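Local coordinates for peroxisomal fatty acid beta-oxidation multifunctional protein MFP2 (Arabidopsis thaliana, PDB 2WTB) that catalyses the hydration of long-chain enoyl-CoAs and the dehydrogenation of 3-hydroxyacyl-CoAs in peroxisomal fatty acid beta-oxidation during seed germination, at residues A[90-96]-A[264-268]; A[135-141]-A[166-170]; A[292-298]-A[650-656]; A[305-310]-A[470-475]; A[520-524]-A[534-538]. Numbering follows the deposited sequence.

Interaction 1: residues A[90-96]-A[264-268]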
# COMPACT_ATOMS: atom_id res chain seq x y z
N SER A 90 -27.50 6.51 7.36
CA SER A 90 -26.98 6.49 8.72
C SER A 90 -28.09 6.69 9.75
O SER A 90 -28.19 5.95 10.73
CB SER A 90 -25.91 7.56 8.89
OG SER A 90 -25.43 7.60 10.23
N ILE A 91 -28.92 7.70 9.52
CA ILE A 91 -29.91 8.12 10.50
C ILE A 91 -31.29 7.51 10.28
O ILE A 91 -31.82 6.83 11.15
CB ILE A 91 -30.02 9.65 10.54
CG1 ILE A 91 -28.65 10.27 10.83
CG2 ILE A 91 -31.04 10.10 11.58
CD1 ILE A 91 -28.62 11.77 10.72
N ASP A 92 -31.87 7.77 9.11
CA ASP A 92 -33.24 7.33 8.83
C ASP A 92 -33.37 5.81 8.72
O ASP A 92 -34.33 5.23 9.24
CB ASP A 92 -33.78 7.99 7.56
CG ASP A 92 -34.21 9.42 7.79
OD1 ASP A 92 -34.90 9.98 6.91
OD2 ASP A 92 -33.88 9.98 8.86
N ILE A 93 -32.42 5.17 8.05
CA ILE A 93 -32.49 3.73 7.82
C ILE A 93 -31.89 2.92 8.95
O ILE A 93 -32.56 2.09 9.56
CB ILE A 93 -31.80 3.33 6.50
CG1 ILE A 93 -32.42 4.09 5.32
CG2 ILE A 93 -31.90 1.83 6.28
CD1 ILE A 93 -33.93 3.99 5.27
N ILE A 94 -30.61 3.16 9.23
CA ILE A 94 -29.89 2.37 10.23
C ILE A 94 -30.31 2.68 11.66
O ILE A 94 -30.56 1.77 12.45
CB ILE A 94 -28.37 2.56 10.08
CG1 ILE A 94 -27.86 1.83 8.83
CG2 ILE A 94 -27.65 2.05 11.31
CD1 ILE A 94 -26.36 1.85 8.69
N THR A 95 -30.40 3.96 12.00
CA THR A 95 -30.66 4.38 13.37
C THR A 95 -32.14 4.34 13.75
O THR A 95 -32.50 3.77 14.78
CB THR A 95 -30.11 5.79 13.64
OG1 THR A 95 -28.68 5.79 13.46
CG2 THR A 95 -30.44 6.24 15.05
N ASP A 96 -32.98 4.94 12.93
CA ASP A 96 -34.40 5.05 13.23
C ASP A 96 -35.18 3.79 12.84
O ASP A 96 -35.83 3.18 13.68
CB ASP A 96 -35.00 6.28 12.54
CG ASP A 96 -34.50 7.58 13.13
OD1 ASP A 96 -33.95 7.55 14.26
OD2 ASP A 96 -34.66 8.63 12.48
N ARG A 264 -27.46 11.81 18.74
CA ARG A 264 -28.16 12.30 17.55
C ARG A 264 -27.46 13.49 16.91
O ARG A 264 -27.47 13.65 15.69
CB ARG A 264 -29.61 12.64 17.86
CG ARG A 264 -30.44 12.93 16.62
CD ARG A 264 -31.91 12.65 16.85
NE ARG A 264 -32.62 12.50 15.58
CZ ARG A 264 -32.71 11.35 14.91
NH1 ARG A 264 -32.15 10.25 15.40
NH2 ARG A 264 -33.37 11.31 13.76
N ALA A 265 -26.85 14.34 17.73
CA ALA A 265 -26.04 15.44 17.22
C ALA A 265 -24.80 14.88 16.54
O ALA A 265 -24.39 15.35 15.48
CB ALA A 265 -25.65 16.39 18.35
N GLY A 266 -24.21 13.87 17.16
CA GLY A 266 -23.02 13.23 16.62
C GLY A 266 -23.24 12.68 15.23
O GLY A 266 -22.39 12.83 14.35
N LEU A 267 -24.39 12.04 15.01
CA LEU A 267 -24.70 11.46 13.72
C LEU A 267 -24.69 12.52 12.62
O LEU A 267 -23.94 12.41 11.65
CB LEU A 267 -26.06 10.75 13.76
CG LEU A 267 -26.12 9.46 14.59
CD1 LEU A 267 -27.51 8.85 14.54
CD2 LEU A 267 -25.08 8.47 14.10
N GLU A 268 -25.53 13.53 12.78
CA GLU A 268 -25.62 14.60 11.79
C GLU A 268 -24.27 15.27 11.54
O GLU A 268 -23.99 15.74 10.44
CB GLU A 268 -26.67 15.63 12.22
CG GLU A 268 -28.08 15.06 12.27
CD GLU A 268 -29.07 15.97 12.97
OE1 GLU A 268 -28.66 17.06 13.43
OE2 GLU A 268 -30.26 15.60 13.05
O HOH W 1 -23.36 9.30 10.21

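Interaction 2: residues A[135-141]-A[166-170]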
# COMPACT_ATOMS: atom_id res chain seq x y z
N LEU A 135 -13.05 -7.47 12.25
CA LEU A 135 -13.95 -6.37 12.53
C LEU A 135 -13.14 -5.09 12.64
O LEU A 135 -12.17 -5.03 13.40
CB LEU A 135 -14.69 -6.63 13.84
CG LEU A 135 -15.05 -8.09 14.11
CD1 LEU A 135 -15.36 -8.31 15.58
CD2 LEU A 135 -16.21 -8.54 13.23
N GLY A 136 -13.54 -4.06 11.90
CA GLY A 136 -12.82 -2.80 11.93
C GLY A 136 -13.40 -1.71 11.06
O GLY A 136 -14.37 -1.93 10.33
N LEU A 137 -12.80 -0.53 11.14
CA LEU A 137 -13.21 0.61 10.33
C LEU A 137 -12.00 1.18 9.59
O LEU A 137 -11.30 2.05 10.11
CB LEU A 137 -13.86 1.68 11.21
CG LEU A 137 -15.19 1.31 11.86
CD1 LEU A 137 -15.65 2.41 12.81
CD2 LEU A 137 -16.25 1.04 10.81
N PRO A 138 -11.75 0.67 8.38
CA PRO A 138 -10.59 1.02 7.54
C PRO A 138 -10.76 2.33 6.78
O PRO A 138 -9.82 2.76 6.10
CB PRO A 138 -10.51 -0.15 6.55
CG PRO A 138 -11.55 -1.16 7.00
CD PRO A 138 -12.57 -0.38 7.75
N GLU A 139 -11.93 2.94 6.88
CA GLU A 139 -12.26 4.14 6.09
C GLU A 139 -11.13 5.16 5.99
O GLU A 139 -10.88 5.72 4.92
CB GLU A 139 -13.52 4.82 6.64
CG GLU A 139 -14.83 4.19 6.18
CD GLU A 139 -15.30 3.07 7.08
OE1 GLU A 139 -14.49 2.57 7.89
OE2 GLU A 139 -16.49 2.69 6.99
N LEU A 140 -10.44 5.42 7.10
CA LEU A 140 -9.42 6.46 7.12
C LEU A 140 -8.28 6.23 6.13
O LEU A 140 -7.64 7.19 5.69
CB LEU A 140 -8.86 6.66 8.54
CG LEU A 140 -9.54 7.75 9.37
CD1 LEU A 140 -10.99 7.40 9.67
CD2 LEU A 140 -8.77 7.99 10.66
N GLN A 141 -8.02 4.98 5.77
CA GLN A 141 -6.95 4.67 4.83
C GLN A 141 -7.25 5.22 3.44
O GLN A 141 -6.34 5.46 2.64
CB GLN A 141 -6.67 3.17 4.77
CG GLN A 141 -5.76 2.67 5.88
CD GLN A 141 -5.41 1.20 5.74
OE1 GLN A 141 -6.11 0.44 5.07
NE2 GLN A 141 -4.31 0.80 6.38
N MET A 166 -8.56 1.90 16.73
CA MET A 166 -9.08 1.21 15.55
C MET A 166 -9.34 2.16 14.39
O MET A 166 -8.91 1.91 13.26
CB MET A 166 -10.36 0.44 15.89
CG MET A 166 -10.16 -0.71 16.87
SD MET A 166 -11.71 -1.54 17.26
CE MET A 166 -12.17 -2.17 15.65
N ILE A 167 -10.04 3.26 14.67
CA ILE A 167 -10.41 4.21 13.62
C ILE A 167 -9.20 4.94 13.05
O ILE A 167 -9.10 5.16 11.85
CB ILE A 167 -11.43 5.23 14.13
CG1 ILE A 167 -12.74 4.53 14.50
CG2 ILE A 167 -11.69 6.29 13.07
CD1 ILE A 167 -13.87 5.48 14.79
N LEU A 168 -8.27 5.33 13.92
CA LEU A 168 -7.09 6.06 13.48
C LEU A 168 -6.09 5.16 12.78
O LEU A 168 -5.57 5.49 11.72
CB LEU A 168 -6.43 6.79 14.66
CG LEU A 168 -7.21 7.98 15.23
CD1 LEU A 168 -6.40 8.68 16.31
CD2 LEU A 168 -7.59 8.94 14.12
N THR A 169 -5.81 4.01 13.39
CA THR A 169 -4.86 3.06 12.82
C THR A 169 -5.46 2.32 11.63
O THR A 169 -4.74 1.80 10.78
CB THR A 169 -4.39 2.04 13.87
OG1 THR A 169 -4.03 2.72 15.07
CG2 THR A 169 -3.20 1.25 13.36
N SER A 170 -6.79 2.29 11.58
CA SER A 170 -7.51 1.62 10.49
C SER A 170 -7.38 0.10 10.55
O SER A 170 -7.93 -0.61 9.70
CB SER A 170 -7.05 2.15 9.13
OG SER A 170 -7.61 3.42 8.86

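Interaction 3: residues A[292-298]-A[650-656]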
# COMPACT_ATOMS: atom_id res chain seq x y z
N SER A 292 -5.15 2.21 -8.23
CA SER A 292 -3.89 2.05 -8.95
C SER A 292 -3.07 0.90 -8.38
O SER A 292 -2.37 0.21 -9.12
CB SER A 292 -3.08 3.35 -8.92
OG SER A 292 -3.71 4.36 -9.69
N GLN A 293 -3.15 0.71 -7.07
CA GLN A 293 -2.53 -0.45 -6.43
C GLN A 293 -3.03 -1.74 -7.06
O GLN A 293 -2.26 -2.69 -7.27
CB GLN A 293 -2.84 -0.45 -4.93
CG GLN A 293 -2.81 -1.82 -4.30
CD GLN A 293 -1.43 -2.43 -4.29
OE1 GLN A 293 -1.26 -3.64 -4.49
NE2 GLN A 293 -0.42 -1.60 -4.06
N ARG A 294 -4.32 -1.77 -7.38
CA ARG A 294 -4.96 -2.96 -7.93
C ARG A 294 -4.60 -3.21 -9.39
O ARG A 294 -4.47 -4.36 -9.82
CB ARG A 294 -6.47 -2.85 -7.79
CG ARG A 294 -6.99 -3.03 -6.39
CD ARG A 294 -8.51 -3.09 -6.40
NE ARG A 294 -9.06 -3.57 -5.14
CZ ARG A 294 -10.30 -4.02 -5.00
NH1 ARG A 294 -11.12 -4.04 -6.04
NH2 ARG A 294 -10.73 -4.43 -3.81
N GLY A 295 -4.45 -2.13 -10.15
CA GLY A 295 -4.32 -2.23 -11.60
C GLY A 295 -2.93 -2.50 -12.13
O GLY A 295 -2.72 -2.51 -13.34
N THR A 296 -1.97 -2.73 -11.23
CA THR A 296 -0.59 -2.94 -11.65
C THR A 296 -0.39 -4.30 -12.30
O THR A 296 0.58 -4.51 -13.03
CB THR A 296 0.39 -2.80 -10.48
OG1 THR A 296 0.14 -3.82 -9.51
CG2 THR A 296 0.25 -1.43 -9.83
N ALA A 297 -1.32 -5.22 -12.04
CA ALA A 297 -1.23 -6.57 -12.58
C ALA A 297 -1.91 -6.68 -13.94
O ALA A 297 -1.91 -7.74 -14.56
CB ALA A 297 -1.84 -7.56 -11.60
N LYS A 298 -2.49 -5.57 -14.40
CA LYS A 298 -3.15 -5.55 -15.69
C LYS A 298 -2.21 -5.02 -16.78
O LYS A 298 -2.07 -3.81 -16.95
CB LYS A 298 -4.43 -4.72 -15.63
CG LYS A 298 -5.11 -4.54 -16.97
CD LYS A 298 -6.55 -4.09 -16.80
CE LYS A 298 -7.36 -5.11 -16.02
NZ LYS A 298 -8.78 -4.70 -15.86
N LYS A 650 1.21 2.05 -17.82
CA LYS A 650 0.23 3.10 -17.60
C LYS A 650 0.70 4.05 -16.51
O LYS A 650 1.45 3.66 -15.61
CB LYS A 650 -1.11 2.48 -17.21
CG LYS A 650 -1.09 1.74 -15.89
CD LYS A 650 -2.40 1.03 -15.62
CE LYS A 650 -2.47 -0.32 -16.31
NZ LYS A 650 -1.52 -1.30 -15.70
N ALA A 651 0.25 5.30 -16.58
CA ALA A 651 0.66 6.32 -15.62
C ALA A 651 0.47 5.84 -14.18
O ALA A 651 1.34 6.04 -13.33
CB ALA A 651 -0.11 7.61 -15.86
N ALA A 652 -0.67 5.21 -13.91
CA ALA A 652 -1.00 4.77 -12.56
C ALA A 652 0.03 3.80 -11.98
O ALA A 652 0.14 3.66 -10.77
CB ALA A 652 -2.39 4.16 -12.53
N ASP A 653 0.77 3.14 -12.86
CA ASP A 653 1.84 2.25 -12.41
C ASP A 653 3.03 3.05 -11.89
O ASP A 653 3.65 2.69 -10.89
CB ASP A 653 2.28 1.30 -13.53
CG ASP A 653 1.32 0.13 -13.71
OD1 ASP A 653 0.48 -0.11 -12.82
OD2 ASP A 653 1.43 -0.56 -14.75
N LEU A 654 3.35 4.14 -12.58
CA LEU A 654 4.41 5.04 -12.15
C LEU A 654 4.10 5.63 -10.77
O LEU A 654 5.00 5.80 -9.94
CB LEU A 654 4.62 6.16 -13.16
CG LEU A 654 5.23 5.74 -14.50
CD1 LEU A 654 5.56 6.96 -15.34
CD2 LEU A 654 6.47 4.88 -14.28
N ASP A 655 2.83 5.94 -10.54
CA ASP A 655 2.39 6.46 -9.25
C ASP A 655 2.72 5.49 -8.12
O ASP A 655 3.44 5.85 -7.18
CB ASP A 655 0.88 6.75 -9.27
CG ASP A 655 0.53 7.91 -10.18
OD1 ASP A 655 1.38 8.80 -10.36
OD2 ASP A 655 -0.61 7.94 -10.70
N ILE A 656 2.19 4.27 -8.22
CA ILE A 656 2.46 3.24 -7.22
C ILE A 656 3.96 2.99 -7.06
O ILE A 656 4.45 2.78 -5.95
CB ILE A 656 1.76 1.90 -7.57
CG1 ILE A 656 0.41 1.80 -6.85
CG2 ILE A 656 2.61 0.72 -7.16
CD1 ILE A 656 -0.47 3.01 -7.03

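Interaction 4: residues A[305-310]-A[470-475]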
# COMPACT_ATOMS: atom_id res chain seq x y z
N ARG A 305 -4.47 -12.64 -22.51
CA ARG A 305 -4.36 -13.70 -23.51
C ARG A 305 -5.06 -15.00 -23.12
O ARG A 305 -5.23 -15.90 -23.94
CB ARG A 305 -2.89 -14.00 -23.81
CG ARG A 305 -2.18 -12.97 -24.66
CD ARG A 305 -0.84 -13.50 -25.12
NE ARG A 305 -0.03 -12.48 -25.78
CZ ARG A 305 1.24 -12.66 -26.13
NH1 ARG A 305 1.85 -13.81 -25.87
NH2 ARG A 305 1.91 -11.68 -26.73
N GLY A 306 -5.45 -15.09 -21.85
CA GLY A 306 -6.12 -16.28 -21.35
C GLY A 306 -5.16 -17.24 -20.69
O GLY A 306 -5.51 -18.39 -20.41
N LEU A 307 -3.94 -16.78 -20.43
CA LEU A 307 -2.94 -17.60 -19.76
C LEU A 307 -3.26 -17.74 -18.27
O LEU A 307 -4.07 -16.99 -17.73
CB LEU A 307 -1.53 -17.05 -19.96
CG LEU A 307 -1.10 -16.79 -21.41
CD1 LEU A 307 0.37 -16.40 -21.48
CD2 LEU A 307 -1.37 -18.01 -22.27
N VAL A 308 -2.62 -18.71 -17.63
CA VAL A 308 -2.84 -18.98 -16.22
C VAL A 308 -1.50 -19.25 -15.56
O VAL A 308 -0.64 -19.90 -16.15
CB VAL A 308 -3.78 -20.19 -16.03
CG1 VAL A 308 -3.71 -20.71 -14.60
CG2 VAL A 308 -5.21 -19.83 -16.41
N PRO A 309 -1.31 -18.73 -14.34
CA PRO A 309 -0.03 -18.90 -13.66
C PRO A 309 0.30 -20.37 -13.43
O PRO A 309 -0.58 -21.14 -13.04
CB PRO A 309 -0.26 -18.21 -12.31
CG PRO A 309 -1.40 -17.27 -12.54
CD PRO A 309 -2.27 -17.95 -13.55
N ARG A 310 1.55 -20.75 -13.68
CA ARG A 310 2.02 -22.09 -13.36
C ARG A 310 2.31 -22.20 -11.87
O ARG A 310 2.57 -21.19 -11.20
CB ARG A 310 3.28 -22.42 -14.16
CG ARG A 310 3.04 -22.72 -15.62
CD ARG A 310 4.33 -23.07 -16.35
NE ARG A 310 5.15 -21.89 -16.61
CZ ARG A 310 6.35 -21.92 -17.18
NH1 ARG A 310 6.88 -23.08 -17.55
NH2 ARG A 310 7.02 -20.80 -17.38
N ALA A 470 5.15 -14.02 -22.42
CA ALA A 470 4.02 -13.60 -21.60
C ALA A 470 3.77 -14.57 -20.45
O ALA A 470 3.47 -14.15 -19.33
CB ALA A 470 2.77 -13.47 -22.45
N GLN A 471 3.91 -15.86 -20.72
CA GLN A 471 3.62 -16.88 -19.72
C GLN A 471 4.56 -16.79 -18.52
O GLN A 471 4.17 -17.09 -17.39
CB GLN A 471 3.68 -18.28 -20.33
CG GLN A 471 3.55 -19.41 -19.32
CD GLN A 471 2.17 -19.50 -18.71
OE1 GLN A 471 1.16 -19.56 -19.43
NE2 GLN A 471 2.11 -19.52 -17.39
N VAL A 472 5.81 -16.39 -18.76
CA VAL A 472 6.77 -16.21 -17.67
C VAL A 472 6.39 -15.00 -16.82
O VAL A 472 6.50 -15.03 -15.59
CB VAL A 472 8.21 -16.07 -18.20
CG1 VAL A 472 9.16 -15.68 -17.07
CG2 VAL A 472 8.67 -17.36 -18.84
N ILE A 473 5.94 -13.94 -17.48
CA ILE A 473 5.51 -12.73 -16.79
C ILE A 473 4.28 -13.01 -15.94
O ILE A 473 4.21 -12.62 -14.77
CB ILE A 473 5.21 -11.59 -17.78
CG1 ILE A 473 6.50 -11.10 -18.43
CG2 ILE A 473 4.50 -10.45 -17.07
CD1 ILE A 473 6.28 -10.12 -19.55
N VAL A 474 3.31 -13.70 -16.52
CA VAL A 474 2.11 -14.10 -15.79
C VAL A 474 2.48 -14.96 -14.58
O VAL A 474 1.85 -14.86 -13.53
CB VAL A 474 1.13 -14.88 -16.71
CG1 VAL A 474 0.17 -15.73 -15.88
CG2 VAL A 474 0.37 -13.91 -17.61
N ASP A 475 3.50 -15.78 -14.73
CA ASP A 475 3.98 -16.62 -13.63
C ASP A 475 4.54 -15.76 -12.50
O ASP A 475 4.10 -15.86 -11.36
CB ASP A 475 5.05 -17.59 -14.12
CG ASP A 475 4.48 -18.72 -14.95
OD1 ASP A 475 3.26 -19.00 -14.83
OD2 ASP A 475 5.23 -19.34 -15.73

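Interaction 5: residues A[520-524]-A[534-538]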
# COMPACT_ATOMS: atom_id res chain seq x y z
N TYR A 520 20.44 21.15 4.45
CA TYR A 520 19.53 20.79 5.53
C TYR A 520 18.16 21.44 5.36
O TYR A 520 17.15 20.88 5.78
CB TYR A 520 20.15 21.16 6.88
CG TYR A 520 21.55 20.60 7.05
CD1 TYR A 520 21.75 19.29 7.44
CD2 TYR A 520 22.66 21.40 6.82
CE1 TYR A 520 23.03 18.78 7.60
CE2 TYR A 520 23.94 20.89 6.97
CZ TYR A 520 24.12 19.58 7.36
OH TYR A 520 25.39 19.08 7.51
N LEU A 521 18.13 22.61 4.74
CA LEU A 521 16.86 23.24 4.38
C LEU A 521 16.16 22.39 3.33
O LEU A 521 14.96 22.15 3.41
CB LEU A 521 17.09 24.66 3.84
CG LEU A 521 17.77 25.67 4.76
CD1 LEU A 521 17.90 27.02 4.07
CD2 LEU A 521 17.01 25.81 6.07
N ILE A 522 16.93 21.93 2.34
CA ILE A 522 16.41 21.05 1.30
C ILE A 522 15.70 19.85 1.92
O ILE A 522 14.54 19.58 1.62
CB ILE A 522 17.54 20.52 0.39
CG1 ILE A 522 18.34 21.68 -0.20
CG2 ILE A 522 16.97 19.64 -0.71
CD1 ILE A 522 17.61 22.44 -1.29
N ASP A 523 16.41 19.14 2.80
CA ASP A 523 15.87 17.95 3.45
C ASP A 523 14.60 18.25 4.23
O ASP A 523 13.62 17.51 4.15
CB ASP A 523 16.91 17.31 4.36
CG ASP A 523 17.96 16.53 3.59
OD1 ASP A 523 18.01 16.66 2.35
OD2 ASP A 523 18.74 15.79 4.22
N ARG A 524 14.61 19.34 4.99
CA ARG A 524 13.47 19.71 5.82
C ARG A 524 12.26 20.07 4.97
O ARG A 524 11.13 19.70 5.29
CB ARG A 524 13.83 20.87 6.74
N GLY A 534 14.92 13.23 3.61
CA GLY A 534 15.41 14.25 2.71
C GLY A 534 16.36 13.64 1.71
O GLY A 534 16.90 12.56 1.95
N PRO A 535 16.57 14.32 0.57
CA PRO A 535 17.47 13.83 -0.48
C PRO A 535 18.82 13.40 0.08
O PRO A 535 19.26 12.28 -0.17
CB PRO A 535 17.64 15.05 -1.39
CG PRO A 535 16.38 15.81 -1.21
CD PRO A 535 15.96 15.61 0.22
N PHE A 536 19.47 14.29 0.83
CA PHE A 536 20.78 14.00 1.40
C PHE A 536 20.66 13.03 2.57
O PHE A 536 21.44 12.09 2.70
CB PHE A 536 21.46 15.30 1.84
CG PHE A 536 21.53 16.33 0.76
CD1 PHE A 536 20.55 17.31 0.66
CD2 PHE A 536 22.56 16.32 -0.17
CE1 PHE A 536 20.61 18.26 -0.35
CE2 PHE A 536 22.62 17.27 -1.17
CZ PHE A 536 21.64 18.24 -1.26
N ARG A 537 19.66 13.26 3.42
CA ARG A 537 19.40 12.40 4.56
C ARG A 537 19.21 10.95 4.11
O ARG A 537 19.70 10.02 4.74
CB ARG A 537 18.17 12.90 5.32
CG ARG A 537 17.62 11.94 6.36
CD ARG A 537 18.68 11.49 7.34
NE ARG A 537 18.09 10.94 8.56
CZ ARG A 537 18.69 10.08 9.36
NH1 ARG A 537 19.91 9.64 9.08
NH2 ARG A 537 18.06 9.64 10.45
N LEU A 538 18.49 10.77 3.00
CA LEU A 538 18.27 9.45 2.42
C LEU A 538 19.53 8.95 1.73
O LEU A 538 19.79 7.75 1.69
CB LEU A 538 17.09 9.49 1.44
CG LEU A 538 16.83 8.28 0.55
CD1 LEU A 538 15.34 8.12 0.28
CD2 LEU A 538 17.62 8.36 -0.75

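Interaction 1: residues A[90-96]-A[264-268]
The strongest link between these two helices is a salt bridge. Arg264 NH2 donates to Asp96 OD2 at 3.2 Å. A weak second bond runs from Arg264 NH1 to Asp96 OD1 at 3.4 Å, so the two groups meet side by side. Both helices belong to the hydratase half of the protein: helix 88-99 is part of the crotonase-type fold, and helix 263-277 comes back to pack on it. The two segments cross at 134° between their N-to-C directions, with axes 10.9 Å apart. At that spacing the side chains do the bridging.

Ile91 and Leu267 form the apolar centre. Both CA-to-CB bonds point toward the partner helix, and Ile91 CG1 lies 3.9 Å from Leu267 CB. Ile91 CD1 also reaches Glu268 CG at 3.7 Å. Ile91 CG2 is 3.4 Å from Arg264 NH2, so the same isoleucine touches the end of the arginine. Leu267 also packs on Gln152 of helix 150-158.

Segment 90-96 contains a wider pi-type turn. Thr95 OG1 donates to Ser90 O at 2.8 Å and has a further hydrogen bond with Arg153. Thr95 OG1 also lies 3.4 Å from Leu267 CD1. The side chain of Ser90 is about 7 Å from that of Glu119, the predicted nucleophile. A water lies 2.7 Å from Ser90 OG and donates a weak bond of 3.5 Å to Leu267 O.

Interaction 2: residues A[135-141]-A[166-170]
This is a buried, mainly apolar contact beside the predicted active site of the crotonase-type domain. The end of strand 134-136 and the turn that follows it pass over the C-terminal end of helix 160-169. The turn carries Glu139, the predicted proton acceptor, which itself makes no contact with segment 166-170.

Leu140 is the main apolar anchor. Its CA-to-CB bond points toward the helix end. Leu140 CD1 is 3.6 Å from Ile167 CG2, and Leu140 CD2 is 3.8 Å from Leu168 CD2. Leu140 CD2 also comes within 3.1 Å of Ile167 O, a tight fit against the backbone. Further back, Leu137 CD1 meets Ile167 CG1 at 4.0 Å. Met166 reaches the strand with its methyl group: Met166 CE is 3.6 Å from Leu135 O and 3.8 Å from Gly136 CA.

Ser170, the first residue past the helix, has positive phi and lies against the turn. Ser170 CA is 4.3 Å from Pro138 CA. Ser170 OG is 3.5 Å from Leu140 CB and 3.6 Å from Pro138 O. The turn is closed by its own bond, Gln141 N to Pro138 O at 2.9 Å.

Leu137 and Glu139 both touch Glu119, the predicted nucleophile on helix 116-123. Leu137 and Ile167 share Leu154 of helix 150-158, while Leu140 and Ile167 share Cys251 of helix 247-260. Strand 134-136 lies between strands 112-114 and 173-174.

Interaction 3: residues A[292-298]-A[650-656]
Ile656 lies over Ser292 and Gln293, with Ile656 CD1 3.2 Å from Ser292 CB and 3.5 Å from Gln293 N. Ile656 CG2 reaches Thr296 CG2 at 4.2 Å. One turn earlier on the same helix, Ala652 CB packs against Ser292 OG at 3.1 Å. That hydroxyl is hydrogen-bonded to His288 O in its own helix, so Ser292 meets helix 651-662 through van der Waals contact.

Lys650, at the N-cap position of helix 651-662, supplies the polar link. Its chain bends across to segment 292-298. Lys650 NZ donates to Gly295 O at 2.9 Å and to Lys298 O at 2.9 Å. Lys650 NZ also donates to Asp653 OD2 at 3.2 Å, as part of a salt bridge within its own segment. The ammonium group thus ties together two backbone carbonyls of segment 292-298. Asp653 OD1 lies 3.2 Å from Thr296 CA and 3.3 Å from Thr296 CG2, so the carboxylate rests on the backbone as well.

The contact is structural packing away from the annotated sites. It joins the chain leaving the hydratase half to a helix of the C-terminal part, 352 residues on. Strand 486-491, at the edge of the dehydrogenase sheet, borders both sides. Gln293 OE1 is hydrogen-bonded to Thr486 OG1 and Thr296 OG1 to Pro487 O, while Ile656 touches Thr486. Behind helix 651-662, Leu654 packs on helix 624-644.

Interaction 4: residues A[305-310]-A[470-475]
Arg310 folds back onto the helix by a turn at chi3 (m, -75°), with its other outer angles extended. This brings Arg310 NE to 2.7 Å and Arg310 NH2 to 2.8 Å from Asp475 OD2, a salt bridge. The helix, 470-482, joins strands 459-464 and 486-491 of the Rossmann-type NAD-binding domain. Segment 305-310 is the loop leading to that domain's strand 315-318.

Asp475 holds chi1 at m, and its carboxylate serves the loop with both oxygens. While OD2 takes the guanidinium, Asp475 OD1 accepts Arg310 N at 2.7 Å in an almost straight bond. Gln471 has chi1 t and chi2 p, which carries its amide up to the loop. Gln471 NE2 donates to Val308 O at 3.0 Å and to Asp475 OD1 at 2.9 Å. Beside these bonds Val474 (t) meets the proline ring, with Val474 CG1 4.0 Å from Pro309 CG.

Away from them, toward Leu307 and Arg305, the packing is mainly apolar. Leu307, in the mt rotamer, puts Leu307 CD1 3.9 Å from Ala470 CB and 3.7 Å from Gln471 N. Arg305 is nearly extended beyond chi1 and lays one guanidinium face over Ala470, with Arg305 NH1 3.6 Å from Ala470 CB.

Interaction 5: residues A[520-524]-A[534-538]
Asp523 loses most surface in this contact. Its CA-to-CB bond points sideways, but its carboxylate turns to the start of helix 535-542. Asp523 OD1 accepts Phe536 N at 3.2 Å, and Asp523 OD2 accepts Arg537 N at 2.8 Å. These are amides of the first helical turn, which have no helix carbonyl before them to bond. A side chain from the preceding helix thus accepts both amides, while Gly534 holds the N-cap position.

The fit is close. Asp523 OD1 lies 3.5 Å from Gly534 C and 3.1 Å from Pro535 CD, and the two CA atoms of Asp523 and Gly534 are only 3.8 Å apart. A CB on residue 534 would clash with Asp523 CG. Pro535 starts the helix, and its nitrogen has no hydrogen to offer OD1.

Both helices belong to the all-helical C-terminal domain of the 3-hydroxyacyl-CoA dehydrogenase. They follow each other in the chain, helix 519-529 and then helix 535-542, with a short turn between.

Phe536 is next in buried area. Its ring presents its edge to segment 520-524: Phe536 CD1 is 3.1 Å from Asp523 OD1, and Phe536 CE1 is 3.9 Å from Ile522 CB. The ring also packs on Ala509, Met510 and Val513 of helix 498-514. Ile522 completes the apolar side, with Ile522 CG2 3.9 Å from Pro535 CG. Pro535 in turn touches Tyr505 of helix 498-514.

In the fold
Interactions 1 and 2 lie in the hydratase half, with centres 20 Å apart and no touch. They approach the predicted catalytic pair differently. Interaction 2 holds Glu139, and its Leu137 side chain is about 4 Å from that of Glu119; in interaction 1, Ser90 is about 7 Å from Glu119, side chain to side chain. Interaction 3 joins the chain that leaves this half to the C-terminal part, its centre 24 Å from that of interaction 2. Interactions 4 and 5 fall within the sequence span that interaction 3 closes. Their centres are 19 and 28 Å from it and 42 Å from each other, in the NAD-binding and C-terminal dehydrogenase domains.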